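Myo-inositol 2-dehydrogenase (Thermotoga maritima, PDB 3EZY) catalyses the NAD(+)-dependent oxidation of myo-inositol to scyllo-inosose and probably serves a myo-inositol degradation pathway. Local coordinates at residues L29-L40 and V49-L59; E188-G196 and S322-L331. One frame throughout, in Å; residues are numbered along the deposited sequence.

Contact 1. Residues L29-L40 and V49-L59; sequences LYAISDVREDRL and VEKAYKDPHEL
The outer beta-alpha-beta unit of the Rossmann sheet pairs Ala31 and Ile32 of strand 27-33 with Lys51 and Ala52 of edge strand 51-53. The short strands run parallel, 22° apart, and are joined by Lys51 N to Tyr30 O, Ile32 N to Lys51 O and Tyr53 N to Ile32 O, the last at 2.8 Å. Next along the pair, Ser33 adds a side-chain bond: chi1 of 172° sets OG beside its own carbonyl carbon, and OG donates to Tyr53 O over 2.7 Å, tilted 33° from the carbonyl plane. A water gives one hydrogen to Ser33 OG and the other to Lys54 O. On the face carrying Ala31, its CB meets Leu59 CD1 at 3.7 Å and the edge of the Tyr53 ring, while the ring's hydroxyl bonds to Asp62. On the face of Ile32 and Ala52, Ala52 CB packs against Leu40 CG at 3.7 Å. Nearer the start of the strands, Val49 CG2 meets Leu29 CD2 at 3.6 Å. Beyond Ser33, Arg36 grips Asp34 side-on through NE and NH2, and Asp34 OD2 accepts from Leu10 N, within the probable GxGxxG motif. Two parallel strands joined through helix 37-47 form the beta-alpha-beta crossover characteristic of NAD-binding Rossmann folds.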
loop_
_atom_site.group_PDB
_atom_site.type_symbol
_atom_site.label_atom_id
_atom_site.label_comp_id
_atom_site.label_asym_id
_atom_site.label_seq_id
_atom_site.Cartn_x
_atom_site.Cartn_y
_atom_site.Cartn_z
ATOM N N LEU A 29 21.834 2.626 35.904
ATOM C CA LEU A 29 22.007 1.227 36.254
ATOM C C LEU A 29 23.054 1.131 37.364
ATOM O O LEU A 29 24.236 1.274 37.101
ATOM C CB LEU A 29 22.507 0.446 35.052
ATOM C CG LEU A 29 22.706 -1.059 35.280
ATOM C CD1 LEU A 29 21.392 -1.759 35.686
ATOM C CD2 LEU A 29 23.217 -1.636 34.004
ATOM N N TYR A 30 22.603 0.874 38.590
ATOM C CA TYR A 30 23.498 0.849 39.739
ATOM C C TYR A 30 23.885 -0.566 40.115
ATOM O O TYR A 30 25.008 -0.797 40.573
ATOM C CB TYR A 30 22.860 1.550 40.943
ATOM C CG TYR A 30 23.628 1.380 42.232
ATOM C CD1 TYR A 30 24.703 2.198 42.527
ATOM C CD2 TYR A 30 23.282 0.406 43.150
ATOM C CE1 TYR A 30 25.414 2.054 43.697
ATOM C CE2 TYR A 30 23.987 0.249 44.320
ATOM C CZ TYR A 30 25.049 1.083 44.589
ATOM O OH TYR A 30 25.759 0.946 45.772
ATOM N N ALA A 31 22.944 -1.498 39.990
ATOM C CA ALA A 31 23.190 -2.884 40.411
ATOM C C ALA A 31 22.544 -3.888 39.483
ATOM O O ALA A 31 21.477 -3.647 38.934
ATOM C CB ALA A 31 22.692 -3.122 41.850
ATOM N N ILE A 32 23.191 -5.035 39.340
ATOM C CA ILE A 32 22.606 -6.135 38.612
ATOM C C ILE A 32 22.692 -7.397 39.451
ATOM O O ILE A 32 23.537 -7.509 40.361
ATOM C CB ILE A 32 23.313 -6.362 37.236
ATOM C CG1 ILE A 32 24.855 -6.520 37.407
ATOM C CG2 ILE A 32 22.924 -5.275 36.255
ATOM C CD1 ILE A 32 25.567 -6.947 36.134
ATOM N N SER A 33 21.819 -8.349 39.162
ATOM C CA SER A 33 21.847 -9.603 39.879
ATOM C C SER A 33 21.436 -10.677 38.895
ATOM O O SER A 33 20.558 -10.449 38.054
ATOM C CB SER A 33 20.887 -9.599 41.079
ATOM O OG SER A 33 20.783 -10.889 41.664
ATOM N N ASP A 34 22.089 -11.833 38.994
ATOM C CA ASP A 34 21.727 -12.966 38.180
ATOM C C ASP A 34 22.373 -14.147 38.880
ATOM O O ASP A 34 23.407 -13.997 39.519
ATOM C CB ASP A 34 22.260 -12.803 36.746
ATOM C CG ASP A 34 21.720 -13.867 35.786
ATOM O OD1 ASP A 34 22.352 -14.936 35.628
ATOM O OD2 ASP A 34 20.697 -13.625 35.130
ATOM N N VAL A 35 21.764 -15.317 38.765
ATOM C CA VAL A 35 22.312 -16.464 39.460
ATOM C C VAL A 35 23.455 -17.157 38.701
ATOM O O VAL A 35 24.123 -18.013 39.272
ATOM C CB VAL A 35 21.207 -17.466 39.870
ATOM C CG1 VAL A 35 20.396 -16.882 41.070
ATOM C CG2 VAL A 35 20.319 -17.812 38.677
ATOM N N ARG A 36 23.684 -16.806 37.433
ATOM C CA ARG A 36 24.818 -17.342 36.698
ATOM C C ARG A 36 26.001 -16.447 36.900
ATOM O O ARG A 36 25.978 -15.293 36.446
ATOM C CB ARG A 36 24.506 -17.378 35.204
ATOM C CG ARG A 36 23.343 -18.238 34.834
ATOM C CD ARG A 36 22.882 -17.842 33.456
ATOM N NE ARG A 36 21.941 -16.713 33.495
ATOM C CZ ARG A 36 21.372 -16.168 32.417
ATOM N NH1 ARG A 36 21.638 -16.655 31.198
ATOM N NH2 ARG A 36 20.533 -15.141 32.559
ATOM N N GLU A 37 27.054 -16.958 37.543
ATOM C CA GLU A 37 28.188 -16.120 37.931
ATOM C C GLU A 37 28.945 -15.496 36.753
ATOM O O GLU A 37 29.351 -14.351 36.818
ATOM C CB GLU A 37 29.156 -16.869 38.868
ATOM C CG GLU A 37 28.709 -16.909 40.357
ATOM C CD GLU A 37 29.868 -16.764 41.356
ATOM O OE1 GLU A 37 30.918 -17.420 41.162
ATOM O OE2 GLU A 37 29.726 -15.984 42.337
ATOM N N ASP A 38 29.129 -16.245 35.665
ATOM C CA ASP A 38 29.888 -15.667 34.544
ATOM C C ASP A 38 29.084 -14.621 33.778
ATOM O O ASP A 38 29.638 -13.600 33.362
ATOM C CB ASP A 38 30.420 -16.747 33.613
ATOM C CG ASP A 38 31.337 -17.711 34.334
ATOM O OD1 ASP A 38 32.553 -17.384 34.503
ATOM O OD2 ASP A 38 30.820 -18.787 34.750
ATOM N N ARG A 39 27.789 -14.879 33.623
ATOM C CA ARG A 39 26.838 -13.894 33.102
ATOM C C ARG A 39 26.925 -12.582 33.898
ATOM O O ARG A 39 27.169 -11.509 33.336
ATOM C CB ARG A 39 25.426 -14.482 33.167
ATOM C CG ARG A 39 24.316 -13.624 32.474
ATOM C CD ARG A 39 24.545 -13.496 30.974
ATOM N NE ARG A 39 23.581 -12.590 30.352
ATOM C CZ ARG A 39 23.789 -11.940 29.210
ATOM N NH1 ARG A 39 24.944 -12.105 28.553
ATOM N NH2 ARG A 39 22.848 -11.114 28.716
ATOM N N LEU A 40 26.742 -12.680 35.215
ATOM C CA LEU A 40 26.908 -11.545 36.116
ATOM C C LEU A 40 28.262 -10.802 35.934
ATOM O O LEU A 40 28.291 -9.587 35.750
ATOM C CB LEU A 40 26.802 -12.059 37.541
ATOM C CG LEU A 40 26.625 -11.004 38.632
ATOM C CD1 LEU A 40 25.387 -10.158 38.269
ATOM C CD2 LEU A 40 26.449 -11.718 39.966
ATOM N N VAL A 49 28.835 -1.574 35.701
ATOM C CA VAL A 49 27.855 -1.452 36.780
ATOM C C VAL A 49 28.581 -1.441 38.121
ATOM O O VAL A 49 29.467 -2.242 38.338
ATOM C CB VAL A 49 26.837 -2.633 36.775
ATOM C CG1 VAL A 49 25.707 -2.360 37.729
ATOM C CG2 VAL A 49 26.314 -2.872 35.376
ATOM N N GLU A 50 28.177 -0.564 39.021
ATOM C CA GLU A 50 28.756 -0.510 40.372
ATOM C C GLU A 50 28.716 -1.804 41.188
ATOM O O GLU A 50 29.735 -2.204 41.757
ATOM C CB GLU A 50 28.080 0.579 41.191
ATOM C CG GLU A 50 28.922 1.806 41.296
ATOM C CD GLU A 50 28.390 2.964 40.495
ATOM O OE1 GLU A 50 29.078 3.996 40.485
ATOM O OE2 GLU A 50 27.297 2.860 39.896
ATOM N N LYS A 51 27.533 -2.416 41.288
ATOM C CA LYS A 51 27.342 -3.583 42.140
ATOM C C LYS A 51 26.762 -4.765 41.353
ATOM O O LYS A 51 25.831 -4.613 40.552
ATOM C CB LYS A 51 26.378 -3.232 43.277
ATOM C CG LYS A 51 26.896 -2.142 44.197
ATOM C CD LYS A 51 28.151 -2.608 44.979
ATOM C CE LYS A 51 28.023 -4.068 45.427
ATOM N NZ LYS A 51 29.154 -4.536 46.288
ATOM N N ALA A 52 27.281 -5.950 41.597
ATOM C CA ALA A 52 26.704 -7.125 40.990
ATOM C C ALA A 52 26.452 -8.090 42.119
ATOM O O ALA A 52 27.354 -8.374 42.887
ATOM C CB ALA A 52 27.678 -7.720 39.965
ATOM N N TYR A 53 25.236 -8.604 42.227
ATOM C CA TYR A 53 24.872 -9.482 43.336
ATOM C C TYR A 53 24.396 -10.844 42.870
ATOM O O TYR A 53 23.473 -10.935 42.052
ATOM C CB TYR A 53 23.729 -8.841 44.141
ATOM C CG TYR A 53 24.081 -7.566 44.860
ATOM C CD1 TYR A 53 24.875 -7.593 46.022
ATOM C CD2 TYR A 53 23.583 -6.352 44.439
ATOM C CE1 TYR A 53 25.181 -6.426 46.714
ATOM C CE2 TYR A 53 23.888 -5.175 45.113
ATOM C CZ TYR A 53 24.691 -5.225 46.257
ATOM O OH TYR A 53 24.992 -4.067 46.951
ATOM N N LYS A 54 24.972 -11.905 43.427
ATOM C CA LYS A 54 24.482 -13.261 43.180
ATOM C C LYS A 54 23.116 -13.485 43.804
ATOM O O LYS A 54 22.249 -14.133 43.223
ATOM C CB LYS A 54 25.449 -14.315 43.740
ATOM C CG LYS A 54 26.660 -14.538 42.894
ATOM C CD LYS A 54 27.562 -15.624 43.517
ATOM C CE LYS A 54 26.705 -16.759 44.120
ATOM N NZ LYS A 54 27.400 -18.093 43.963
ATOM N N ASP A 55 22.912 -12.920 44.978
ATOM C CA ASP A 55 21.639 -13.080 45.682
ATOM C C ASP A 55 20.780 -11.841 45.456
ATOM O O ASP A 55 21.174 -10.763 45.832
ATOM C CB ASP A 55 21.950 -13.224 47.166
ATOM C CG ASP A 55 20.700 -13.311 48.025
ATOM O OD1 ASP A 55 19.563 -13.240 47.476
ATOM O OD2 ASP A 55 20.873 -13.452 49.262
ATOM N N PRO A 56 19.604 -11.990 44.835
ATOM C CA PRO A 56 18.807 -10.795 44.476
ATOM C C PRO A 56 18.305 -10.016 45.679
ATOM O O PRO A 56 18.011 -8.811 45.562
ATOM C CB PRO A 56 17.585 -11.370 43.738
ATOM C CG PRO A 56 17.555 -12.849 44.068
ATOM C CD PRO A 56 19.008 -13.243 44.330
ATOM N N HIS A 57 18.178 -10.698 46.809
ATOM C CA HIS A 57 17.746 -10.078 48.081
ATOM C C HIS A 57 18.755 -9.059 48.590
ATOM O O HIS A 57 18.383 -8.021 49.121
ATOM C CB HIS A 57 17.442 -11.140 49.128
ATOM C CG HIS A 57 16.183 -11.889 48.849
ATOM N ND1 HIS A 57 14.939 -11.382 49.172
ATOM C CD2 HIS A 57 15.963 -13.075 48.226
ATOM C CE1 HIS A 57 14.007 -12.235 48.783
ATOM N NE2 HIS A 57 14.599 -13.272 48.208
ATOM N N GLU A 58 20.038 -9.349 48.395
ATOM C CA GLU A 58 21.075 -8.352 48.626
ATOM C C GLU A 58 20.906 -7.125 47.714
ATOM O O GLU A 58 21.172 -5.989 48.117
ATOM C CB GLU A 58 22.459 -8.960 48.436
ATOM C CG GLU A 58 22.759 -10.153 49.358
ATOM C CD GLU A 58 22.580 -9.838 50.846
ATOM O OE1 GLU A 58 22.461 -8.649 51.207
ATOM O OE2 GLU A 58 22.557 -10.792 51.663
ATOM N N LEU A 59 20.505 -7.339 46.460
ATOM C CA LEU A 59 20.234 -6.192 45.594
ATOM C C LEU A 59 19.061 -5.347 46.143
ATOM O O LEU A 59 19.116 -4.104 46.255
ATOM C CB LEU A 59 19.965 -6.669 44.129
ATOM C CG LEU A 59 19.694 -5.543 43.103
ATOM C CD1 LEU A 59 20.189 -5.895 41.677
ATOM C CD2 LEU A 59 18.199 -5.120 43.088
HETATM O O HOH W 1 20.140 -13.543 41.030
#

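Contact 2. Residues E188-G196 and S322-L331; sequences EVEEVFADG and SLEEKRSVKL
Ser322, in the last turn of helix 306-325, points its hydroxyl at the strand bearing Phe193 and Ala194. With OG turned anti to the backbone N (chi1 170°), it accepts from Ala194 N at 2.8 Å and donates to Arg327 O at 2.8 Å, so one hydroxyl ties helix, strand and following turn together. The Phe193 ring turns its edge to that turn, CD1 lying 3.8 Å from Arg327 C in the ring plane. Leu323 crosses Asp195 at about a right angle, its CD1 3.5 Å from Asp195 OD1; the carboxylate also has a long ion pair with Lys326 and a salt bridge to Arg218 of the second subunit. At the other end Glu191 extends beyond CG and crosses Lys330 obliquely, OE1 standing 3.6 Å from NZ in a long salt bridge. A leucine in place of Glu191 would probably leave the Lys330 ammonium without this acidic mate. Between these ends Val192 and Val329 form an antiparallel hydrogen-bonded pair, Val329 N meeting Val192 O at 2.8 Å. Beyond Glu191, Leu331 N binds Glu190 O at 3.0 Å; Glu190 and Glu191 form a classic beta bulge opposite Arg218 of the same chain. Strand 329-330 is thus outermost in the mixed sheet within this chain, next to strand 189-197, with helix 306-325 packed on Val189, Val192 and Leu331 through Leu315, and Phe193 stacked on Phe193 of the second subunit.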
loop_
_atom_site.group_PDB
_atom_site.type_symbol
_atom_site.label_atom_id
_atom_site.label_comp_id
_atom_site.label_asym_id
_atom_site.label_seq_id
_atom_site.Cartn_x
_atom_site.Cartn_y
_atom_site.Cartn_z
ATOM N N GLU A 188 -14.129 -3.426 30.207
ATOM C CA GLU A 188 -13.846 -4.782 30.632
ATOM C C GLU A 188 -14.486 -5.816 29.746
ATOM O O GLU A 188 -15.555 -5.588 29.150
ATOM C CB GLU A 188 -14.289 -5.002 32.095
ATOM C CG GLU A 188 -13.558 -4.068 33.099
ATOM C CD GLU A 188 -12.052 -4.333 33.194
ATOM O OE1 GLU A 188 -11.584 -5.431 32.811
ATOM O OE2 GLU A 188 -11.329 -3.453 33.677
ATOM N N VAL A 189 -13.815 -6.961 29.675
ATOM C CA VAL A 189 -14.382 -8.190 29.114
ATOM C C VAL A 189 -15.247 -8.946 30.138
ATOM O O VAL A 189 -14.861 -9.122 31.297
ATOM C CB VAL A 189 -13.284 -9.132 28.679
ATOM C CG1 VAL A 189 -13.872 -10.429 28.058
ATOM C CG2 VAL A 189 -12.361 -8.432 27.741
ATOM N N GLU A 190 -16.385 -9.460 29.710
ATOM C CA GLU A 190 -17.248 -10.145 30.644
ATOM C C GLU A 190 -17.278 -11.632 30.405
ATOM O O GLU A 190 -17.504 -12.395 31.336
ATOM C CB GLU A 190 -18.657 -9.598 30.503
ATOM C CG GLU A 190 -18.646 -8.098 30.326
ATOM C CD GLU A 190 -19.056 -7.346 31.574
ATOM O OE1 GLU A 190 -18.236 -7.200 32.516
ATOM O OE2 GLU A 190 -20.214 -6.888 31.591
ATOM N N GLU A 191 -17.040 -12.033 29.152
ATOM C CA GLU A 191 -17.140 -13.416 28.749
ATOM C C GLU A 191 -16.128 -13.780 27.642
ATOM O O GLU A 191 -15.807 -12.956 26.790
ATOM C CB GLU A 191 -18.568 -13.619 28.237
ATOM C CG GLU A 191 -19.044 -15.017 28.147
ATOM C CD GLU A 191 -20.569 -15.057 28.204
ATOM O OE1 GLU A 191 -21.114 -16.104 28.612
ATOM O OE2 GLU A 191 -21.209 -14.036 27.857
ATOM N N VAL A 192 -15.654 -15.015 27.639
ATOM C CA VAL A 192 -14.655 -15.437 26.692
ATOM C C VAL A 192 -14.998 -16.824 26.141
ATOM O O VAL A 192 -15.510 -17.680 26.866
ATOM C CB VAL A 192 -13.291 -15.497 27.412
ATOM C CG1 VAL A 192 -12.284 -16.249 26.644
ATOM C CG2 VAL A 192 -12.784 -14.081 27.736
ATOM N N PHE A 193 -14.710 -17.055 24.867
ATOM C CA PHE A 193 -14.726 -18.398 24.297
ATOM C C PHE A 193 -13.410 -18.659 23.573
ATOM O O PHE A 193 -12.951 -17.799 22.812
ATOM C CB PHE A 193 -15.842 -18.551 23.273
ATOM C CG PHE A 193 -15.756 -19.841 22.506
ATOM C CD1 PHE A 193 -16.302 -20.982 23.021
ATOM C CD2 PHE A 193 -15.063 -19.911 21.301
ATOM C CE1 PHE A 193 -16.215 -22.165 22.361
ATOM C CE2 PHE A 193 -14.967 -21.097 20.601
ATOM C CZ PHE A 193 -15.529 -22.246 21.134
ATOM N N ALA A 194 -12.821 -19.827 23.763
ATOM C CA ALA A 194 -11.534 -20.084 23.174
ATOM C C ALA A 194 -11.509 -21.448 22.529
ATOM O O ALA A 194 -12.129 -22.383 23.038
ATOM C CB ALA A 194 -10.405 -19.966 24.262
ATOM N N ASP A 195 -10.820 -21.577 21.386
ATOM C CA ASP A 195 -10.462 -22.908 20.887
ATOM C C ASP A 195 -8.989 -22.897 20.462
ATOM O O ASP A 195 -8.405 -21.830 20.295
ATOM C CB ASP A 195 -11.394 -23.388 19.756
ATOM C CG ASP A 195 -11.424 -24.931 19.620
ATOM O OD1 ASP A 195 -10.579 -25.676 20.212
ATOM O OD2 ASP A 195 -12.253 -25.408 18.851
ATOM N N GLY A 196 -8.382 -24.067 20.295
ATOM C CA GLY A 196 -6.958 -24.114 19.963
ATOM C C GLY A 196 -6.715 -25.482 19.359
ATOM O O GLY A 196 -7.483 -26.387 19.637
ATOM N N SER A 322 -12.695 -22.363 29.080
ATOM C CA SER A 322 -13.483 -22.428 27.838
ATOM C C SER A 322 -12.967 -23.479 26.861
ATOM O O SER A 322 -13.724 -24.223 26.237
ATOM C CB SER A 322 -13.504 -21.069 27.155
ATOM O OG SER A 322 -14.069 -21.196 25.854
ATOM N N LEU A 323 -11.659 -23.555 26.720
ATOM C CA LEU A 323 -11.095 -24.488 25.772
ATOM C C LEU A 323 -11.476 -25.915 26.155
ATOM O O LEU A 323 -11.876 -26.733 25.308
ATOM C CB LEU A 323 -9.565 -24.320 25.717
ATOM C CG LEU A 323 -8.815 -25.409 24.943
ATOM C CD1 LEU A 323 -9.270 -25.482 23.478
ATOM C CD2 LEU A 323 -7.291 -25.194 25.011
ATOM N N GLU A 324 -11.308 -26.231 27.431
ATOM C CA GLU A 324 -11.628 -27.578 27.890
ATOM C C GLU A 324 -13.138 -27.845 27.880
ATOM O O GLU A 324 -13.534 -28.920 27.519
ATOM C CB GLU A 324 -11.056 -27.844 29.279
ATOM C CG GLU A 324 -11.785 -27.099 30.395
ATOM C CD GLU A 324 -12.048 -27.994 31.612
ATOM O OE1 GLU A 324 -12.267 -29.225 31.394
ATOM O OE2 GLU A 324 -12.070 -27.460 32.766
ATOM N N GLU A 325 -13.973 -26.873 28.248
ATOM C CA GLU A 325 -15.418 -27.125 28.333
ATOM C C GLU A 325 -16.198 -26.816 27.055
ATOM O O GLU A 325 -17.400 -27.068 26.989
ATOM C CB GLU A 325 -16.035 -26.414 29.539
ATOM C CG GLU A 325 -15.598 -27.103 30.817
ATOM C CD GLU A 325 -16.091 -26.455 32.092
ATOM O OE1 GLU A 325 -16.996 -25.585 32.085
ATOM O OE2 GLU A 325 -15.537 -26.819 33.142
ATOM N N LYS A 326 -15.504 -26.299 26.048
ATOM C CA LYS A 326 -16.107 -25.944 24.741
ATOM C C LYS A 326 -17.342 -25.053 24.886
ATOM O O LYS A 326 -18.324 -25.240 24.238
ATOM C CB LYS A 326 -16.469 -27.170 23.911
ATOM C CG LYS A 326 -15.437 -28.278 23.904
ATOM C CD LYS A 326 -14.303 -27.929 23.023
ATOM C CE LYS A 326 -13.814 -29.139 22.145
ATOM N NZ LYS A 326 -12.851 -28.689 20.999
ATOM N N ARG A 327 -17.256 -24.043 25.722
ATOM C CA ARG A 327 -18.388 -23.200 25.946
ATOM C C ARG A 327 -17.833 -21.862 26.369
ATOM O O ARG A 327 -16.677 -21.745 26.766
ATOM C CB ARG A 327 -19.294 -23.770 27.068
ATOM C CG ARG A 327 -18.764 -23.505 28.486
ATOM C CD ARG A 327 -19.631 -24.194 29.591
ATOM N NE ARG A 327 -18.937 -24.163 30.880
ATOM C CZ ARG A 327 -18.980 -23.148 31.726
ATOM N NH1 ARG A 327 -18.308 -23.209 32.850
ATOM N NH2 ARG A 327 -19.715 -22.077 31.461
ATOM N N SER A 328 -18.690 -20.867 26.309
ATOM C CA SER A 328 -18.373 -19.542 26.735
ATOM C C SER A 328 -18.249 -19.481 28.266
ATOM O O SER A 328 -19.077 -20.058 28.989
ATOM C CB SER A 328 -19.512 -18.642 26.256
ATOM O OG SER A 328 -19.187 -17.309 26.511
ATOM N N VAL A 329 -17.220 -18.790 28.771
ATOM C CA VAL A 329 -16.961 -18.736 30.212
ATOM C C VAL A 329 -16.981 -17.280 30.682
ATOM O O VAL A 329 -16.263 -16.444 30.139
ATOM C CB VAL A 329 -15.598 -19.412 30.563
ATOM C CG1 VAL A 329 -15.210 -19.154 31.990
ATOM C CG2 VAL A 329 -15.671 -20.938 30.298
ATOM N N LYS A 330 -17.820 -16.988 31.674
ATOM C CA LYS A 330 -17.880 -15.683 32.331
ATOM C C LYS A 330 -16.730 -15.448 33.292
ATOM O O LYS A 330 -16.329 -16.340 34.033
ATOM C CB LYS A 330 -19.189 -15.557 33.094
ATOM C CG LYS A 330 -20.395 -15.582 32.185
ATOM C CD LYS A 330 -21.639 -15.291 32.997
ATOM C CE LYS A 330 -22.883 -15.491 32.147
ATOM N NZ LYS A 330 -23.018 -14.381 31.163
ATOM N N LEU A 331 -16.175 -14.246 33.278
ATOM C CA LEU A 331 -15.075 -13.931 34.201
ATOM C C LEU A 331 -15.406 -14.264 35.663
ATOM O O LEU A 331 -14.549 -14.741 36.398
ATOM C CB LEU A 331 -14.602 -12.489 34.062
ATOM C CG LEU A 331 -13.234 -12.408 33.385
ATOM C CD1 LEU A 331 -13.416 -12.837 31.943
ATOM C CD2 LEU A 331 -12.678 -11.009 33.497
#

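Contacts 1 and 2 lie on opposite sides of the chain's centre, their own centres 42 Å apart, and share no helix or strand. Each adds a short strand that is outermost within its own chain to a sheet, but the topologies differ: contact 1 is local and parallel, spanning a single helix within the nucleotide-binding domain, whereas contact 2 is antiparallel and joins chain regions more than a hundred residues apart. Contact 1 is partly buried, with apolar packing on both faces of its sheet and charged groups at its margin, and no other subunit touches it. Contact 2 is more fully buried, and its Asp195 and Phe193 also meet the second subunit.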